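Local coordinates for 3-carboxy-cis,cis-muconate cycloisomerase (PDB 1RE5), which belongs to the fumarase/aspartase superfamily of largely helical enzymes, whose chains assemble as a tetramer, at residues D[378-391]-D[404-416]. Sequence-based numbering, arbitrary orientation.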
ATOM      1  N   ARG D 378      18.984 -42.962  29.361  1.00 94.17           N
ATOM      2  CA  ARG D 378      19.963 -44.054  29.417  1.00 95.46           C
ATOM      3  C   ARG D 378      21.110 -43.710  30.374  1.00 96.42           C
ATOM      4  O   ARG D 378      21.616 -44.575  31.090  1.00 96.86           O
ATOM      5  CB  ARG D 378      20.549 -44.319  28.027  1.00 95.24           C
ATOM      6  CG  ARG D 378      19.628 -45.030  27.068  1.00 94.34           C
ATOM      7  CD  ARG D 378      19.452 -46.476  27.459  1.00 94.11           C
ATOM      8  NE  ARG D 378      18.853 -47.237  26.371  1.00 94.22           N
ATOM      9  CZ  ARG D 378      17.691 -46.933  25.805  1.00 94.02           C
ATOM     10  NH1 ARG D 378      17.001 -45.881  26.232  1.00 93.92           N
ATOM     11  NH2 ARG D 378      17.220 -47.676  24.812  1.00 93.84           N
ATOM     12  N   LEU D 379      21.523 -42.445  30.361  1.00 97.06           N
ATOM     13  CA  LEU D 379      22.595 -41.959  31.220  1.00 97.72           C
ATOM     14  C   LEU D 379      22.058 -40.746  31.965  1.00 98.52           C
ATOM     15  O   LEU D 379      20.857 -40.646  32.201  1.00 98.26           O
ATOM     16  CB  LEU D 379      23.811 -41.561  30.377  1.00 97.33           C
ATOM     17  CG  LEU D 379      24.436 -42.665  29.514  1.00 97.48           C
ATOM     18  CD1 LEU D 379      25.535 -42.074  28.652  1.00 97.26           C
ATOM     19  CD2 LEU D 379      24.994 -43.771  30.398  1.00 97.42           C
ATOM     20  N   GLY D 380      22.939 -39.825  32.333  1.00100.09           N
ATOM     21  CA  GLY D 380      22.493 -38.639  33.040  1.00102.15           C
ATOM     22  C   GLY D 380      22.186 -37.502  32.085  1.00103.67           C
ATOM     23  O   GLY D 380      22.980 -37.219  31.189  1.00103.93           O
ATOM     24  N   ARG D 381      21.037 -36.855  32.261  1.00105.09           N
ATOM     25  CA  ARG D 381      20.662 -35.737  31.401  1.00106.91           C
ATOM     26  C   ARG D 381      21.817 -34.739  31.393  1.00107.94           C
ATOM     27  O   ARG D 381      22.032 -34.020  30.417  1.00108.48           O
ATOM     28  CB  ARG D 381      19.400 -35.045  31.931  1.00107.35           C
ATOM     29  CG  ARG D 381      19.605 -34.318  33.258  1.00108.53           C
ATOM     30  CD  ARG D 381      18.366 -33.538  33.676  1.00109.52           C
ATOM     31  NE  ARG D 381      17.200 -34.404  33.840  1.00110.56           N
ATOM     32  CZ  ARG D 381      16.002 -33.986  34.244  1.00110.68           C
ATOM     33  NH1 ARG D 381      15.799 -32.707  34.531  1.00110.33           N
ATOM     34  NH2 ARG D 381      15.002 -34.850  34.358  1.00110.14           N
ATOM     35  N   ASP D 382      22.559 -34.715  32.496  1.00108.81           N
ATOM     36  CA  ASP D 382      23.697 -33.822  32.667  1.00109.29           C
ATOM     37  C   ASP D 382      24.932 -34.364  31.945  1.00109.44           C
ATOM     38  O   ASP D 382      25.677 -33.608  31.320  1.00109.35           O
ATOM     39  CB  ASP D 382      23.983 -33.651  34.163  1.00110.13           C
ATOM     40  CG  ASP D 382      25.069 -32.628  34.442  1.00111.12           C
ATOM     41  OD1 ASP D 382      26.229 -32.858  34.034  1.00111.73           O
ATOM     42  OD2 ASP D 382      24.760 -31.592  35.075  1.00111.43           O
ATOM     43  N   ARG D 383      25.139 -35.674  32.031  1.00109.83           N
ATOM     44  CA  ARG D 383      26.285 -36.318  31.392  1.00109.93           C
ATOM     45  C   ARG D 383      26.073 -36.458  29.887  1.00109.32           C
ATOM     46  O   ARG D 383      26.999 -36.266  29.096  1.00109.06           O
ATOM     47  CB  ARG D 383      26.521 -37.701  32.003  1.00110.79           C
ATOM     48  CG  ARG D 383      27.745 -38.415  31.456  1.00112.20           C
ATOM     49  CD  ARG D 383      27.768 -39.867  31.902  1.00113.70           C
ATOM     50  NE  ARG D 383      28.940 -40.584  31.401  1.00114.88           N
ATOM     51  CZ  ARG D 383      29.125 -41.896  31.531  1.00115.39           C
ATOM     52  NH1 ARG D 383      28.213 -42.644  32.147  1.00115.39           N
ATOM     53  NH2 ARG D 383      30.225 -42.462  31.051  1.00115.36           N
ATOM     54  N   ALA D 384      24.847 -36.799  29.502  1.00108.68           N
ATOM     55  CA  ALA D 384      24.495 -36.968  28.099  1.00108.06           C
ATOM     56  C   ALA D 384      24.714 -35.669  27.332  1.00107.63           C
ATOM     57  O   ALA D 384      25.212 -35.686  26.209  1.00107.71           O
ATOM     58  CB  ALA D 384      23.042 -37.414  27.977  1.00107.94           C
ATOM     59  N   HIS D 385      24.339 -34.548  27.941  1.00107.28           N
ATOM     60  CA  HIS D 385      24.499 -33.240  27.309  1.00106.79           C
ATOM     61  C   HIS D 385      25.949 -33.046  26.875  1.00105.76           C
ATOM     62  O   HIS D 385      26.232 -32.769  25.709  1.00105.76           O
ATOM     63  CB  HIS D 385      24.099 -32.126  28.282  1.00108.04           C
ATOM     64  CG  HIS D 385      24.157 -30.751  27.688  1.00109.37           C
ATOM     65  ND1 HIS D 385      23.354 -30.357  26.637  1.00109.55           N
ATOM     66  CD2 HIS D 385      24.927 -29.679  27.995  1.00109.46           C
ATOM     67  CE1 HIS D 385      23.625 -29.102  26.325  1.00109.39           C
ATOM     68  NE2 HIS D 385      24.577 -28.668  27.133  1.00109.59           N
ATOM     69  N   HIS D 386      26.864 -33.190  27.826  1.00104.65           N
ATOM     70  CA  HIS D 386      28.287 -33.051  27.552  1.00103.35           C
ATOM     71  C   HIS D 386      28.709 -34.006  26.438  1.00102.13           C
ATOM     72  O   HIS D 386      29.232 -33.585  25.405  1.00101.83           O
ATOM     73  CB  HIS D 386      29.093 -33.360  28.816  1.00104.18           C
ATOM     74  CG  HIS D 386      30.560 -33.537  28.569  1.00105.18           C
ATOM     75  ND1 HIS D 386      31.382 -32.500  28.185  1.00105.88           N
ATOM     76  CD2 HIS D 386      31.346 -34.639  28.622  1.00105.21           C
ATOM     77  CE1 HIS D 386      32.611 -32.954  28.012  1.00105.88           C
ATOM     78  NE2 HIS D 386      32.616 -34.249  28.271  1.00105.63           N
ATOM     79  N   LEU D 387      28.468 -35.295  26.664  1.00100.74           N
ATOM     80  CA  LEU D 387      28.826 -36.348  25.715  1.00 99.27           C
ATOM     81  C   LEU D 387      28.295 -36.144  24.288  1.00 97.99           C
ATOM     82  O   LEU D 387      28.920 -36.588  23.321  1.00 97.93           O
ATOM     83  CB  LEU D 387      28.351 -37.705  26.253  1.00 99.17           C
ATOM     84  CG  LEU D 387      28.790 -38.945  25.470  1.00 99.80           C
ATOM     85  CD1 LEU D 387      30.313 -39.046  25.479  1.00 99.32           C
ATOM     86  CD2 LEU D 387      28.164 -40.190  26.086  1.00100.00           C
ATOM     87  N   LEU D 388      27.152 -35.476  24.153  1.00 96.28           N
ATOM     88  CA  LEU D 388      26.562 -35.241  22.839  1.00 94.06           C
ATOM     89  C   LEU D 388      27.225 -34.070  22.122  1.00 93.00           C
ATOM     90  O   LEU D 388      27.530 -34.159  20.938  1.00 92.67           O
ATOM     91  CB  LEU D 388      25.055 -34.996  22.967  1.00 93.35           C
ATOM     92  CG  LEU D 388      24.220 -35.090  21.684  1.00 92.40           C
ATOM     93  CD1 LEU D 388      24.369 -36.470  21.056  1.00 91.38           C
ATOM     94  CD2 LEU D 388      22.765 -34.823  22.016  1.00 92.26           C
ATOM     95  N   GLU D 389      27.449 -32.971  22.832  1.00 91.91           N
ATOM     96  CA  GLU D 389      28.097 -31.823  22.216  1.00 91.63           C
ATOM     97  C   GLU D 389      29.478 -32.244  21.740  1.00 90.60           C
ATOM     98  O   GLU D 389      29.982 -31.758  20.729  1.00 90.26           O
ATOM     99  CB  GLU D 389      28.243 -30.685  23.218  1.00 92.89           C
ATOM    100  CG  GLU D 389      26.934 -30.125  23.719  1.00 95.60           C
ATOM    101  CD  GLU D 389      27.137 -28.929  24.632  1.00 96.97           C
ATOM    102  OE1 GLU D 389      27.825 -29.080  25.670  1.00 97.37           O
ATOM    103  OE2 GLU D 389      26.611 -27.840  24.306  1.00 97.44           O
ATOM    104  N   GLN D 390      30.084 -33.157  22.487  1.00 89.76           N
ATOM    105  CA  GLN D 390      31.412 -33.656  22.169  1.00 88.42           C
ATOM    106  C   GLN D 390      31.390 -34.427  20.853  1.00 86.64           C
ATOM    107  O   GLN D 390      32.270 -34.252  20.012  1.00 86.63           O
ATOM    108  CB  GLN D 390      31.905 -34.553  23.307  1.00 89.90           C
ATOM    109  CG  GLN D 390      33.303 -35.112  23.116  1.00 92.20           C
ATOM    110  CD  GLN D 390      33.694 -36.075  24.224  1.00 93.62           C
ATOM    111  OE1 GLN D 390      33.798 -35.688  25.391  1.00 94.19           O
ATOM    112  NE2 GLN D 390      33.903 -37.341  23.865  1.00 93.86           N
ATOM    113  N   CYS D 391      30.379 -35.275  20.676  1.00 84.42           N
ATOM    114  CA  CYS D 391      30.246 -36.069  19.457  1.00 82.03           C
ATOM    115  C   CYS D 391      29.941 -35.209  18.240  1.00 80.88           C
ATOM    116  O   CYS D 391      30.381 -35.517  17.135  1.00 80.94           O
ATOM    117  CB  CYS D 391      29.142 -37.117  19.609  1.00 81.72           C
ATOM    118  SG  CYS D 391      29.608 -38.593  20.517  1.00 80.54           S
ATOM    119  N   ALA D 404      28.219 -42.337  12.714  1.00 63.32           N
ATOM    120  CA  ALA D 404      29.536 -42.933  12.884  1.00 62.68           C
ATOM    121  C   ALA D 404      30.164 -42.491  14.196  1.00 62.92           C
ATOM    122  O   ALA D 404      30.494 -43.318  15.040  1.00 63.19           O
ATOM    123  CB  ALA D 404      30.436 -42.541  11.728  1.00 62.11           C
ATOM    124  N   VAL D 405      30.327 -41.184  14.362  1.00 63.21           N
ATOM    125  CA  VAL D 405      30.924 -40.636  15.571  1.00 63.43           C
ATOM    126  C   VAL D 405      30.335 -41.226  16.852  1.00 65.14           C
ATOM    127  O   VAL D 405      31.061 -41.439  17.824  1.00 66.04           O
ATOM    128  CB  VAL D 405      30.768 -39.111  15.612  1.00 62.59           C
ATOM    129  CG1 VAL D 405      31.400 -38.543  16.877  1.00 61.52           C
ATOM    130  CG2 VAL D 405      31.406 -38.513  14.383  1.00 62.68           C
ATOM    131  N   LEU D 406      29.027 -41.489  16.854  1.00 65.97           N
ATOM    132  CA  LEU D 406      28.356 -42.059  18.026  1.00 66.56           C
ATOM    133  C   LEU D 406      28.657 -43.548  18.190  1.00 68.03           C
ATOM    134  O   LEU D 406      28.653 -44.074  19.304  1.00 67.09           O
ATOM    135  CB  LEU D 406      26.842 -41.857  17.925  1.00 65.24           C
ATOM    136  CG  LEU D 406      26.309 -40.433  18.065  1.00 63.85           C
ATOM    137  CD1 LEU D 406      24.809 -40.427  17.823  1.00 62.96           C
ATOM    138  CD2 LEU D 406      26.639 -39.896  19.445  1.00 63.24           C
ATOM    139  N   GLY D 407      28.911 -44.222  17.073  1.00 70.20           N
ATOM    140  CA  GLY D 407      29.214 -45.641  17.115  1.00 72.62           C
ATOM    141  C   GLY D 407      30.593 -45.890  17.688  1.00 74.20           C
ATOM    142  O   GLY D 407      30.854 -46.950  18.252  1.00 74.62           O
ATOM    143  N   ASP D 408      31.473 -44.905  17.542  1.00 75.58           N
ATOM    144  CA  ASP D 408      32.840 -44.992  18.037  1.00 77.29           C
ATOM    145  C   ASP D 408      32.945 -44.348  19.419  1.00 79.03           C
ATOM    146  O   ASP D 408      34.039 -44.119  19.935  1.00 79.50           O
ATOM    147  CB  ASP D 408      33.791 -44.291  17.062  1.00 76.75           C
ATOM    148  CG  ASP D 408      33.799 -44.937  15.687  1.00 76.12           C
ATOM    149  OD1 ASP D 408      34.433 -44.381  14.764  1.00 76.17           O
ATOM    150  OD2 ASP D 408      33.172 -46.004  15.532  1.00 74.61           O
ATOM    151  N   GLU D 409      31.797 -44.049  20.012  1.00 80.75           N
ATOM    152  CA  GLU D 409      31.762 -43.434  21.329  1.00 82.49           C
ATOM    153  C   GLU D 409      31.454 -44.489  22.388  1.00 83.70           C
ATOM    154  O   GLU D 409      30.321 -44.962  22.499  1.00 84.36           O
ATOM    155  CB  GLU D 409      30.704 -42.330  21.361  1.00 82.82           C
ATOM    156  CG  GLU D 409      30.417 -41.784  22.747  1.00 83.94           C
ATOM    157  CD  GLU D 409      31.654 -41.262  23.432  1.00 84.03           C
ATOM    158  OE1 GLU D 409      32.271 -40.315  22.904  1.00 83.88           O
ATOM    159  OE2 GLU D 409      32.008 -41.801  24.502  1.00 85.09           O
ATOM    160  N   PRO D 410      32.467 -44.874  23.180  1.00 84.65           N
ATOM    161  CA  PRO D 410      32.323 -45.877  24.239  1.00 85.28           C
ATOM    162  C   PRO D 410      31.031 -45.784  25.062  1.00 85.97           C
ATOM    163  O   PRO D 410      30.241 -46.726  25.079  1.00 86.47           O
ATOM    164  CB  PRO D 410      33.575 -45.658  25.076  1.00 85.14           C
ATOM    165  CG  PRO D 410      34.594 -45.334  24.022  1.00 84.62           C
ATOM    166  CD  PRO D 410      33.848 -44.356  23.135  1.00 84.55           C
ATOM    167  N   GLN D 411      30.810 -44.659  25.738  1.00 86.36           N
ATOM    168  CA  GLN D 411      29.607 -44.504  26.552  1.00 86.63           C
ATOM    169  C   GLN D 411      28.336 -44.682  25.741  1.00 86.39           C
ATOM    170  O   GLN D 411      27.376 -45.296  26.211  1.00 87.06           O
ATOM    171  CB  GLN D 411      29.568 -43.133  27.230  1.00 87.52           C
ATOM    172  CG  GLN D 411      30.672 -42.898  28.243  1.00 88.84           C
ATOM    173  CD  GLN D 411      31.987 -42.499  27.597  1.00 89.77           C
ATOM    174  OE1 GLN D 411      32.600 -43.278  26.864  1.00 89.53           O
ATOM    175  NE2 GLN D 411      32.423 -41.269  27.862  1.00 90.41           N
ATOM    176  N   VAL D 412      28.330 -44.144  24.526  1.00 85.55           N
ATOM    177  CA  VAL D 412      27.161 -44.244  23.661  1.00 85.26           C
ATOM    178  C   VAL D 412      26.933 -45.657  23.127  1.00 85.25           C
ATOM    179  O   VAL D 412      25.830 -46.197  23.237  1.00 85.66           O
ATOM    180  CB  VAL D 412      27.263 -43.262  22.473  1.00 85.18           C
ATOM    181  CG1 VAL D 412      26.104 -43.492  21.506  1.00 84.71           C
ATOM    182  CG2 VAL D 412      27.254 -41.825  22.990  1.00 84.27           C
ATOM    183  N   SER D 413      27.971 -46.254  22.548  1.00 84.94           N
ATOM    184  CA  SER D 413      27.867 -47.605  22.002  1.00 84.79           C
ATOM    185  C   SER D 413      27.706 -48.661  23.102  1.00 84.85           C
ATOM    186  O   SER D 413      27.379 -49.816  22.826  1.00 84.77           O
ATOM    187  CB  SER D 413      29.099 -47.917  21.148  1.00 84.47           C
ATOM    188  OG  SER D 413      30.294 -47.716  21.880  1.00 83.48           O
ATOM    189  N   ALA D 414      27.934 -48.254  24.348  1.00 85.10           N
ATOM    190  CA  ALA D 414      27.801 -49.153  25.493  1.00 85.02           C
ATOM    191  C   ALA D 414      26.386 -49.076  26.051  1.00 85.09           C
ATOM    192  O   ALA D 414      25.943 -49.970  26.767  1.00 85.26           O
ATOM    193  CB  ALA D 414      28.799 -48.776  26.574  1.00 85.03           C
ATOM    194  N   GLU D 415      25.688 -47.995  25.719  1.00 85.39           N
ATOM    195  CA  GLU D 415      24.316 -47.771  26.168  1.00 85.04           C
ATOM    196  C   GLU D 415      23.282 -48.049  25.080  1.00 84.50           C
ATOM    197  O   GLU D 415      22.145 -48.421  25.378  1.00 84.60           O
ATOM    198  CB  GLU D 415      24.155 -46.331  26.659  1.00 85.31           C
ATOM    199  CG  GLU D 415      24.478 -46.150  28.122  1.00 86.80           C
ATOM    200  CD  GLU D 415      23.588 -47.010  29.000  1.00 88.23           C
ATOM    201  OE1 GLU D 415      22.349 -46.954  28.824  1.00 88.24           O
ATOM    202  OE2 GLU D 415      24.123 -47.743  29.861  1.00 88.94           O
ATOM    203  N   LEU D 416      23.680 -47.864  23.823  1.00 83.39           N
ATOM    204  CA  LEU D 416      22.788 -48.083  22.693  1.00 81.72           C
ATOM    205  C   LEU D 416      23.428 -48.992  21.656  1.00 80.61           C
ATOM    206  O   LEU D 416      24.548 -48.755  21.209  1.00 80.11           O
ATOM    207  CB  LEU D 416      22.420 -46.743  22.053  1.00 82.17           C
ATOM    208  CG  LEU D 416      21.754 -45.726  22.987  1.00 82.53           C
ATOM    209  CD1 LEU D 416      21.659 -44.377  22.295  1.00 83.02           C
ATOM    210  CD2 LEU D 416      20.376 -46.222  23.393  1.00 82.36           C
TER
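Leu387 and Cys391 of helix 381-391 face the chain that returns through 404-416, and the axes of helices 381-391 and 410-415 approach to 11.1 Å at 116° between their N-to-C directions. Leu387 sits in the middle. With its CG anti to the backbone N (chi1 -173°), Leu387 sends CD2 to Val412 CG2 at 3.6 Å and to CB of Gln411. CD1 goes to the carboxylate end of Glu409, which comes from the opposite direction. Glu409 is the N-cap of helix 410-415. Its chain bends at chi2 (56°), and Glu409 OE2 takes a weak capping bond from Gln411 N at 3.3 Å. The carbonyl O of Glu409 is gripped twice by Ser413, through the backbone N and through OG at 2.8 Å. OG stands above the carbonyl plane.

One turn on, Cys391 packs against the end of helix 404-407. Cys391 SG lies 3.4 Å from Leu406 CD2, and Cys391 CB is 3.8 Å from Val405 CG1. Leu406 also reaches Leu425, while Leu388 turns to Val371 and Ser372 of helix 368-378.

At the other end, Leu379 lays CD2 against CG of Glu415. The guanidinium of Arg378 carries Leu416 CD2 over one face, 3.5 Å from NE. Glu415 OE1 stays 4.3 Å from Arg378 NE, beyond a salt bridge; Arg378 NH2 instead pairs with Glu420. Val412 and Leu416 continue the apolar layer to Leu375 and Leu421.

Apolar side chains supply about half of the buried surface. Arg378, Gln411 and Glu415 lie at partly exposed positions, whereas Glu409 is buried beside Leu387. The contact joins helix 381-397 to the two short helices that follow it, 402-407 and 410-415, within the small helical C-terminal domain typical of the adenylosuccinate lyase branch of this superfamily.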